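Local structure of transcriptional regulator (Pyrococcus horikoshii, 1UDD) at residues R11-E14 with Q15-K19; I196-T199 with G200-E204. The protein is of unknown function but belongs to the all-helical TENA/THI-4/PQQC family and occurs in an assembly of four chains. All coordinates share one frame; numbering follows the deposited sequence.

Interaction 1 of 2, residues R11-E14 with Q15-K19; sequences RDSE and QIWKK
Ser13 O takes two backbone N-H groups of the following turn. Trp17 N gives the straighter bond, 3.1 Å to Ser13 O with an N-H...O angle of 160°, and it comes in nearly along the C=O axis. Ile16 N also comes near Ser13 O, but at 121° that bond is weak. One residue on, Lys18 N reaches Glu14 O at 3.0 Å. These bonds start helix 14-21, with Ser13 in the N-cap position. Its hydroxyl makes no capping bond. With chi1 at 57°, OG lies between the backbone N and the carbonyl carbon, and it is bonded backward to Leu9 O. Ser13 OG sits over one face of the Trp17 indole, 3.6 Å from Trp17 NE1. The pyrrole side of that ring also passes close to the backbone, with Trp17 CD1 3.4 Å from Ser13 O. Trp17 NE1 is hydrogen-bonded to Ser201 OG of helix 190-213, and the ring meets Trp138 edge to face. Lys18 adds its CB, 3.5 Å from Glu14 O, while its extended chain leads away.

Arg11 to Glu14 form a type I beta turn that leads from helix 5-11 into helix 14-21. Within it Arg11 NH1 makes a salt bridge to Asp12 OD1 at 2.8 Å, at the edge of the guanidinium and on the syn side of the carboxylate. Asp12 OD2 is bonded to Tyr190 OH. Both carboxylate oxygens thus have a partner, which would probably help keep Asp12 ionised. The buried polar ends are likewise satisfied, Ser13 by Leu9 O of helix 5-11 and Trp17 by Ser201 of helix 190-213.

Interaction 2 of 2, residues I196-T199 with G200-E204; sequences IFIT and GSKFE
Residues 196-204 are an unbroken piece of helix 190-213, with i to i+4 bonds from Gly200 N to Ile196 O through Phe203 N to Thr199 O. Phe197 O takes two donors from the same residue. Ser201 OG gives the shorter bond, 2.8 Å to Phe197 O, and Ser201 N the other at 3.0 Å. They arrive from opposite faces of the carbonyl plane. The hydroxyl reaches back because OG lies beside the backbone N, with chi1 at -60°. Ser201 OG also stands 3.7 Å from Phe197 CD2, oblique to the ring.

Thr199 and Phe203 lie side by side and point the same way. The methyl does the touching, with Thr199 CG2 3.4 Å from Phe203 CE2. The ring also comes near the backbone, with Phe203 CD2 3.3 Å from Thr199 O. Thr199 OG1 is turned to Arg195 O instead. Ile198 and Lys202 cross obliquely, with Ile198 CG2 4.1 Å from Lys202 CE. Lys202 CG also lies 3.3 Å from Ile198 O.

The helix is covered on several sides. Phe197 packs on Leu134 and Pro135 of helix 126-146. Thr199 meets Phe116 of helix 108-123, and the Phe203 ring meets the rings of Tyr113 and Phe116. Thr199 and Lys202 also touch Leu108 of the second subunit, while Ser201 faces Ile16 of helix 14-21.

How the interactions relate
From the N terminus, the chain leaves helix 5-11, makes the turn of interaction 1 and enters helix 14-21. Interaction 2 comes near the C terminus, within helix 190-213. The two are in series. Neither closes a long loop, and they do not nest or cross. In space they are neighbours, with centres about 10 Å apart on the same side of the chain's centre. Ser13 OG packs 3.4 Å from Phe197 CE2. Trp17 CZ2 packs 3.5 Å from Phe197 CZ. Together they tie the start of the chain to its last long helix.

Interaction 1 of 2, residues R11-E14 with Q15-K19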
# COMPACT_ATOMS: atom_id res chain seq x y z
N ARG A 11 16.58 14.05 -22.10
CA ARG A 11 17.64 15.07 -22.04
C ARG A 11 18.51 14.88 -20.79
O ARG A 11 19.73 14.73 -20.89
CB ARG A 11 17.02 16.47 -22.02
CG ARG A 11 18.05 17.61 -22.06
CD ARG A 11 17.85 18.55 -20.89
NE ARG A 11 16.73 19.47 -21.06
CZ ARG A 11 15.93 19.85 -20.07
NH1 ARG A 11 16.09 19.39 -18.85
NH2 ARG A 11 14.95 20.72 -20.30
N ASP A 12 17.88 14.87 -19.63
CA ASP A 12 18.60 14.75 -18.35
C ASP A 12 19.28 13.43 -18.04
O ASP A 12 19.97 13.34 -17.03
CB ASP A 12 17.66 15.09 -17.20
CG ASP A 12 17.10 16.48 -17.30
OD1 ASP A 12 17.73 17.32 -17.97
OD2 ASP A 12 16.05 16.75 -16.71
N SER A 13 19.10 12.41 -18.87
CA SER A 13 19.74 11.13 -18.59
C SER A 13 20.60 10.65 -19.74
O SER A 13 20.96 9.47 -19.79
CB SER A 13 18.68 10.06 -18.28
OG SER A 13 17.76 9.94 -19.35
N GLU A 14 20.94 11.56 -20.64
CA GLU A 14 21.74 11.24 -21.84
C GLU A 14 23.03 10.48 -21.58
O GLU A 14 23.37 9.53 -22.31
CB GLU A 14 22.08 12.54 -22.61
CG GLU A 14 20.87 13.18 -23.34
CD GLU A 14 21.19 14.55 -23.92
OE1 GLU A 14 22.15 15.18 -23.44
OE2 GLU A 14 20.47 15.01 -24.84
N GLN A 15 23.77 10.90 -20.57
CA GLN A 15 25.04 10.24 -20.32
C GLN A 15 24.91 8.79 -19.87
O GLN A 15 25.69 7.93 -20.30
CB GLN A 15 25.87 11.06 -19.34
CG GLN A 15 27.35 10.79 -19.49
CD GLN A 15 27.76 10.51 -20.94
OE1 GLN A 15 27.71 11.40 -21.80
NE2 GLN A 15 28.14 9.26 -21.21
N ILE A 16 23.93 8.48 -19.04
CA ILE A 16 23.84 7.10 -18.63
C ILE A 16 23.21 6.23 -19.73
O ILE A 16 23.55 5.06 -19.85
CB ILE A 16 23.11 6.94 -17.27
CG1 ILE A 16 21.72 6.42 -17.48
CG2 ILE A 16 23.15 8.22 -16.48
CD1 ILE A 16 21.66 4.99 -16.99
N TRP A 17 22.32 6.80 -20.55
CA TRP A 17 21.73 6.02 -21.63
C TRP A 17 22.81 5.67 -22.65
O TRP A 17 22.81 4.58 -23.23
CB TRP A 17 20.56 6.77 -22.28
CG TRP A 17 19.26 6.60 -21.49
CD1 TRP A 17 19.11 6.63 -20.14
CD2 TRP A 17 17.96 6.31 -22.03
NE1 TRP A 17 17.80 6.37 -19.79
CE2 TRP A 17 17.07 6.17 -20.93
CE3 TRP A 17 17.46 6.15 -23.33
CZ2 TRP A 17 15.71 5.88 -21.10
CZ3 TRP A 17 16.11 5.86 -23.50
CH2 TRP A 17 15.25 5.73 -22.38
N LYS A 18 23.77 6.57 -22.84
CA LYS A 18 24.87 6.32 -23.75
C LYS A 18 25.66 5.10 -23.24
O LYS A 18 26.01 4.20 -24.01
CB LYS A 18 25.78 7.54 -23.81
CG LYS A 18 27.00 7.37 -24.69
CD LYS A 18 27.80 8.66 -24.76
CE LYS A 18 29.10 8.45 -25.52
NZ LYS A 18 29.92 9.69 -25.50
N LYS A 19 25.91 5.05 -21.93
CA LYS A 19 26.64 3.91 -21.35
C LYS A 19 25.80 2.64 -21.53
O LYS A 19 26.33 1.53 -21.65
CB LYS A 19 26.91 4.13 -19.86
CG LYS A 19 27.67 5.40 -19.51
CD LYS A 19 27.83 5.47 -17.99
CE LYS A 19 28.40 6.80 -17.53
NZ LYS A 19 29.70 7.07 -18.19

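Interaction 2 of 2, residues I196-T199 with G200-E204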
# COMPACT_ATOMS: atom_id res chain seq x y z
N ILE A 196 13.38 10.06 -10.25
CA ILE A 196 12.84 8.72 -10.43
C ILE A 196 13.34 8.11 -11.73
O ILE A 196 13.80 6.96 -11.76
CB ILE A 196 11.30 8.71 -10.48
CG1 ILE A 196 10.72 9.03 -9.10
CG2 ILE A 196 10.82 7.33 -10.91
CD1 ILE A 196 9.24 9.40 -9.14
N PHE A 197 13.27 8.89 -12.81
CA PHE A 197 13.70 8.43 -14.12
C PHE A 197 15.21 8.15 -14.14
O PHE A 197 15.66 7.19 -14.75
CB PHE A 197 13.38 9.48 -15.19
CG PHE A 197 13.47 8.96 -16.61
CD1 PHE A 197 12.36 8.37 -17.22
CD2 PHE A 197 14.66 9.06 -17.34
CE1 PHE A 197 12.43 7.88 -18.55
CE2 PHE A 197 14.74 8.59 -18.65
CZ PHE A 197 13.62 7.99 -19.26
N ILE A 198 15.99 9.00 -13.48
CA ILE A 198 17.43 8.79 -13.47
C ILE A 198 17.79 7.54 -12.65
O ILE A 198 18.71 6.79 -12.99
CB ILE A 198 18.18 10.02 -12.91
CG1 ILE A 198 18.25 11.10 -13.99
CG2 ILE A 198 19.59 9.63 -12.47
CD1 ILE A 198 18.89 12.42 -13.53
N THR A 199 17.05 7.31 -11.58
CA THR A 199 17.28 6.13 -10.75
C THR A 199 16.99 4.88 -11.58
O THR A 199 17.77 3.93 -11.59
CB THR A 199 16.34 6.11 -9.52
OG1 THR A 199 16.65 7.22 -8.67
CG2 THR A 199 16.47 4.80 -8.74
N GLY A 200 15.87 4.91 -12.30
CA GLY A 200 15.49 3.77 -13.11
C GLY A 200 16.51 3.49 -14.19
O GLY A 200 16.77 2.33 -14.52
N SER A 201 17.08 4.56 -14.74
CA SER A 201 18.08 4.45 -15.80
C SER A 201 19.36 3.82 -15.24
O SER A 201 20.00 3.00 -15.91
CB SER A 201 18.39 5.83 -16.39
OG SER A 201 17.21 6.41 -16.94
N LYS A 202 19.74 4.22 -14.03
CA LYS A 202 20.93 3.64 -13.40
C LYS A 202 20.72 2.15 -13.17
O LYS A 202 21.61 1.34 -13.41
CB LYS A 202 21.25 4.33 -12.08
CG LYS A 202 21.77 5.75 -12.24
CD LYS A 202 22.29 6.24 -10.92
CE LYS A 202 22.85 7.64 -11.02
NZ LYS A 202 23.43 8.06 -9.71
N PHE A 203 19.53 1.78 -12.70
CA PHE A 203 19.23 0.37 -12.48
C PHE A 203 19.35 -0.41 -13.78
O PHE A 203 19.84 -1.53 -13.79
CB PHE A 203 17.84 0.18 -11.90
CG PHE A 203 17.77 0.34 -10.40
CD1 PHE A 203 18.57 -0.43 -9.56
CD2 PHE A 203 16.88 1.25 -9.83
CE1 PHE A 203 18.48 -0.31 -8.17
CE2 PHE A 203 16.78 1.38 -8.44
CZ PHE A 203 17.58 0.60 -7.61
N GLU A 204 18.87 0.17 -14.87
CA GLU A 204 18.94 -0.50 -16.17
C GLU A 204 20.40 -0.80 -16.52
O GLU A 204 20.72 -1.90 -16.96
CB GLU A 204 18.33 0.38 -17.27
CG GLU A 204 16.80 0.31 -17.38
CD GLU A 204 16.29 -1.11 -17.63
OE1 GLU A 204 17.00 -1.90 -18.29
OE2 GLU A 204 15.16 -1.43 -17.19